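Local coordinates for DNA polymerase beta (Leishmania infantum, PDB 4P4P), which catalyses template-directed DNA synthesis from deoxyribonucleoside triphosphates as a family X polymerase and probably serves base excision repair, here bound to nicked DNA, at a contact of chain A with DNA. Coordinates in Å, arbitrary orientation; residue numbers count along the deposited sequence, not the author numbering.

A contact of chain A with DNA. Residues 189, 196, 198, 273, 275, 288-292. With nucleotides of chain B.
Three aspartates of the family X polymerase palm, Asp196, Asp198 and Asp273, form the catalytic carboxylate triad, and the base-paired DC6 and DT7, last nucleotides modelled in chain B, lie across it. Asp196 and Asp198 bind Mg(2+). The DT7 phosphate sits among the carboxylates, so DT7 appears to occupy the place of a newly inserted nucleotide, as expected for a product-like nick complex.

Asp196, with CG in the crowded position between the backbone N and the carbonyl carbon (chi1 67°), turns both carboxylate oxygens to the phosphate oxygen OP2 of DT7; OD2 sits 2.7 Å from OP2. Asp273 OD2 lies 3.2 Å from the other phosphate oxygen, DT7 OP1. All are acceptors unless protonated, so these approaches should be repulsive; a shared proton or a cation between them could relieve this. Asp198 reaches along the sugar side instead, its OD2 meeting C5' of DT7.

Arg275, extended from CG to NE on strand 270-277, probably offsets some of this negative charge. Its NH1 and NH2 both point at OP1 of DT7 in weak hydrogen bonds, NH2 at 3.4 Å, with long salt bridges to Asp198 OD1 and Asp273 OD2. Water 2 joins NH2 to the minor-groove base oxygen O2 of DC6. Phe289 CE1 lies over one guanidinium face, toward its rim, and CD of Arg275 lies over the rim of the Phe289 ring, whose plane is nearly parallel to the guanidinium; Thr288 CG2 covers the ring's opposite face, also toward the rim.

Beneath the DT7 sugar runs the turn at the end of helix 282-290. Gly291 CA packs against DT7 C2' at 3.6 Å and Phe289 CA against DT7 C4'. The peptide between Gly291 and Ser292 is cis. Arg189, bent at chi3 (-54°), appears to brace the turn: NH1 donates nearly in its guanidinium plane to Thr290 O at 2.7 Å, and Ser292 CB sits over the guanidinium centre. Water 1 bridges that NH1 to the 3'-oxygen O3' of DT7, 3.0 Å from the water oxygen.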
ATOM      1  N   ARG A 189      11.613  -3.194  -7.588  1.00 27.04           N
ATOM      2  CA  ARG A 189      12.363  -2.340  -8.495  1.00 25.71           C
ATOM      3  C   ARG A 189      13.850  -2.585  -8.294  1.00 27.93           C
ATOM      4  O   ARG A 189      14.680  -1.896  -8.871  1.00 28.00           O
ATOM      5  CB  ARG A 189      12.025  -0.865  -8.274  1.00 23.63           C
ATOM      6  CG  ARG A 189      10.571  -0.547  -8.498  1.00 24.12           C
ATOM      7  CD  ARG A 189      10.376   0.876  -8.982  1.00 24.81           C
ATOM      8  NE  ARG A 189      11.002   1.877  -8.126  1.00 28.12           N
ATOM      9  CZ  ARG A 189      10.550   2.223  -6.922  1.00 28.41           C
ATOM     10  NH1 ARG A 189       9.481   1.622  -6.406  1.00 24.66           N
ATOM     11  NH2 ARG A 189      11.178   3.165  -6.221  1.00 23.79           N
ATOM     12  N   ASP A 196      10.049  -0.551   3.449  1.00 21.54           N
ATOM     13  CA  ASP A 196       9.009  -1.424   3.978  1.00 21.49           C
ATOM     14  C   ASP A 196       8.815  -2.700   3.174  1.00 24.24           C
ATOM     15  O   ASP A 196       9.517  -2.949   2.197  1.00 23.39           O
ATOM     16  CB  ASP A 196       7.667  -0.685   4.130  1.00 27.76           C
ATOM     17  CG  ASP A 196       7.055  -0.285   2.788  1.00 29.49           C
ATOM     18  OD1 ASP A 196       7.622  -0.652   1.738  1.00 28.64           O
ATOM     19  OD2 ASP A 196       6.000   0.389   2.789  1.00 34.52           O
ATOM     20  N   ASP A 198       5.955  -4.565   1.115  1.00 26.12           N
ATOM     21  CA  ASP A 198       4.741  -4.106   0.453  1.00 29.10           C
ATOM     22  C   ASP A 198       4.158  -5.277  -0.346  1.00 26.95           C
ATOM     23  O   ASP A 198       4.632  -5.619  -1.431  1.00 26.06           O
ATOM     24  CB  ASP A 198       5.102  -2.849  -0.361  1.00 35.21           C
ATOM     25  CG  ASP A 198       4.245  -2.638  -1.585  1.00 42.85           C
ATOM     26  OD1 ASP A 198       3.078  -3.074  -1.619  1.00 46.55           O
ATOM     27  OD2 ASP A 198       4.756  -1.981  -2.518  1.00 43.31           O
ATOM     28  N   ASP A 273       2.907  -3.589   4.675  1.00 26.33           N
ATOM     29  CA  ASP A 273       1.598  -3.313   4.111  1.00 26.59           C
ATOM     30  C   ASP A 273       1.127  -4.561   3.384  1.00 25.18           C
ATOM     31  O   ASP A 273       1.905  -5.229   2.712  1.00 25.08           O
ATOM     32  CB  ASP A 273       1.645  -2.133   3.137  1.00 27.03           C
ATOM     33  CG  ASP A 273       1.826  -0.799   3.833  1.00 33.58           C
ATOM     34  OD1 ASP A 273       1.737  -0.746   5.076  1.00 33.17           O
ATOM     35  OD2 ASP A 273       2.038   0.209   3.131  1.00 36.12           O
ATOM     36  N   ARG A 275      -2.097  -5.666   0.835  1.00 28.58           N
ATOM     37  CA  ARG A 275      -3.327  -5.336   0.122  1.00 29.87           C
ATOM     38  C   ARG A 275      -3.969  -6.575  -0.514  1.00 29.83           C
ATOM     39  O   ARG A 275      -3.297  -7.374  -1.174  1.00 25.77           O
ATOM     40  CB  ARG A 275      -3.067  -4.245  -0.917  1.00 27.27           C
ATOM     41  CG  ARG A 275      -2.669  -2.910  -0.296  1.00 28.34           C
ATOM     42  CD  ARG A 275      -2.225  -1.934  -1.361  1.00 29.91           C
ATOM     43  NE  ARG A 275      -1.828  -0.629  -0.833  1.00 34.67           N
ATOM     44  CZ  ARG A 275      -0.604  -0.339  -0.396  1.00 35.13           C
ATOM     45  NH1 ARG A 275       0.352  -1.266  -0.400  1.00 30.64           N
ATOM     46  NH2 ARG A 275      -0.339   0.880   0.041  1.00 35.61           N
ATOM     47  N   THR A 288       0.834  -0.596  -9.792  1.00 21.00           N
ATOM     48  CA  THR A 288       0.648   0.504  -8.866  1.00 21.83           C
ATOM     49  C   THR A 288       1.592   0.362  -7.677  1.00 19.57           C
ATOM     50  O   THR A 288       2.220   1.331  -7.244  1.00 22.33           O
ATOM     51  CB  THR A 288      -0.820   0.592  -8.359  1.00 23.88           C
ATOM     52  OG1 THR A 288      -1.692   0.915  -9.456  1.00 25.22           O
ATOM     53  CG2 THR A 288      -0.951   1.675  -7.289  1.00 21.91           C
ATOM     54  N   PHE A 289       1.694  -0.843  -7.151  1.00 16.88           N
ATOM     55  CA  PHE A 289       2.357  -1.000  -5.870  1.00 24.89           C
ATOM     56  C   PHE A 289       3.850  -1.293  -6.008  1.00 27.03           C
ATOM     57  O   PHE A 289       4.547  -1.433  -5.012  1.00 26.06           O
ATOM     58  CB  PHE A 289       1.598  -1.997  -4.994  1.00 23.49           C
ATOM     59  CG  PHE A 289       0.192  -1.551  -4.695  1.00 23.59           C
ATOM     60  CD1 PHE A 289      -0.034  -0.334  -4.078  1.00 24.06           C
ATOM     61  CD2 PHE A 289      -0.898  -2.328  -5.053  1.00 26.53           C
ATOM     62  CE1 PHE A 289      -1.320   0.102  -3.818  1.00 30.66           C
ATOM     63  CE2 PHE A 289      -2.181  -1.901  -4.788  1.00 28.90           C
ATOM     64  CZ  PHE A 289      -2.392  -0.680  -4.168  1.00 29.76           C
ATOM     65  N   THR A 290       4.322  -1.339  -7.253  1.00 21.21           N
ATOM     66  CA  THR A 290       5.746  -1.411  -7.558  1.00 18.24           C
ATOM     67  C   THR A 290       6.256   0.005  -7.769  1.00 18.63           C
ATOM     68  O   THR A 290       7.430   0.300  -7.534  1.00 23.92           O
ATOM     69  CB  THR A 290       5.998  -2.246  -8.839  1.00 24.77           C
ATOM     70  OG1 THR A 290       5.601  -3.602  -8.609  1.00 23.06           O
ATOM     71  CG2 THR A 290       7.474  -2.220  -9.243  1.00 21.85           C
ATOM     72  N   GLY A 291       5.368   0.884  -8.211  1.00 17.63           N
ATOM     73  CA  GLY A 291       5.743   2.270  -8.439  1.00 18.86           C
ATOM     74  C   GLY A 291       6.855   2.410  -9.470  1.00 25.65           C
ATOM     75  O   GLY A 291       6.959   1.603 -10.398  1.00 27.85           O
ATOM     76  N   SER A 292       7.702   3.429  -9.322  1.00 25.50           N
ATOM     77  CA  SER A 292       7.629   4.393  -8.229  1.00 23.42           C
ATOM     78  C   SER A 292       6.380   5.256  -8.285  1.00 27.31           C
ATOM     79  O   SER A 292       5.596   5.187  -9.240  1.00 30.42           O
ATOM     80  CB  SER A 292       8.824   5.337  -8.310  1.00 24.22           C
ATOM     81  OG  SER A 292       8.668   6.212  -9.420  1.00 26.32           O
TER
ATOM     82  P    DC B   6       3.133   5.389   4.870  1.00 28.21           P
ATOM     83  OP1  DC B   6       3.795   4.288   5.601  1.00 27.84           O
ATOM     84  OP2  DC B   6       3.856   6.648   4.605  1.00 33.73           O
ATOM     85  O5'  DC B   6       2.610   4.863   3.445  1.00 32.31           O
ATOM     86  C5'  DC B   6       2.137   3.521   3.299  1.00 34.09           C
ATOM     87  C4'  DC B   6       1.788   3.238   1.853  1.00 38.19           C
ATOM     88  O4'  DC B   6       0.601   3.992   1.516  1.00 35.63           O
ATOM     89  C3'  DC B   6       2.788   3.753   0.821  1.00 42.84           C
ATOM     90  O3'  DC B   6       4.018   3.037   0.853  1.00 50.82           O
ATOM     91  C2'  DC B   6       1.957   3.673  -0.441  1.00 45.05           C
ATOM     92  C1'  DC B   6       0.665   4.273   0.127  1.00 42.16           C
ATOM     93  N1   DC B   6       0.455   5.734  -0.099  1.00 33.75           N
ATOM     94  C2   DC B   6      -0.304   6.058  -1.217  1.00 27.22           C
ATOM     95  O2   DC B   6      -0.711   5.131  -1.931  1.00 26.17           O
ATOM     96  N3   DC B   6      -0.564   7.353  -1.491  1.00 24.61           N
ATOM     97  C4   DC B   6      -0.100   8.318  -0.705  1.00 25.79           C
ATOM     98  N4   DC B   6      -0.406   9.573  -1.072  1.00 23.23           N
ATOM     99  C5   DC B   6       0.687   8.020   0.455  1.00 24.23           C
ATOM    100  C6   DC B   6       0.933   6.719   0.721  1.00 30.02           C
ATOM    101  P    DT B   7       4.242   1.705  -0.021  1.00 65.84           P
ATOM    102  OP1  DT B   7       3.089   0.806   0.195  1.00 48.17           O
ATOM    103  OP2  DT B   7       5.612   1.212   0.260  1.00 70.67           O
ATOM    104  O5'  DT B   7       4.251   2.237  -1.537  1.00 60.84           O
ATOM    105  C5'  DT B   7       4.350   1.287  -2.589  1.00 44.57           C
ATOM    106  C4'  DT B   7       3.924   1.909  -3.900  1.00 35.51           C
ATOM    107  O4'  DT B   7       2.820   2.822  -3.692  1.00 28.70           O
ATOM    108  C3'  DT B   7       4.973   2.782  -4.567  1.00 31.33           C
ATOM    109  O3'  DT B   7       5.903   1.941  -5.222  1.00 30.38           O
ATOM    110  C2'  DT B   7       4.117   3.560  -5.552  1.00 28.22           C
ATOM    111  C1'  DT B   7       2.770   3.657  -4.834  1.00 26.52           C
ATOM    112  N1   DT B   7       2.492   5.033  -4.395  1.00 25.99           N
ATOM    113  C2   DT B   7       1.546   5.732  -5.087  1.00 27.01           C
ATOM    114  O2   DT B   7       0.941   5.247  -6.019  1.00 29.69           O
ATOM    115  N3   DT B   7       1.340   7.006  -4.630  1.00 27.35           N
ATOM    116  C4   DT B   7       1.982   7.627  -3.572  1.00 25.72           C
ATOM    117  O4   DT B   7       1.727   8.783  -3.255  1.00 30.12           O
ATOM    118  C5   DT B   7       2.977   6.836  -2.892  1.00 23.51           C
ATOM    119  C7   DT B   7       3.754   7.410  -1.735  1.00 19.67           C
ATOM    120  C6   DT B   7       3.183   5.590  -3.335  1.00 22.39           C
TER
HETATM  121  O   HOH W   1       8.220   3.212  -3.867  1.00 46.74           O
HETATM  122  O   HOH W   2      -2.059   3.048  -0.896  1.00 52.27           O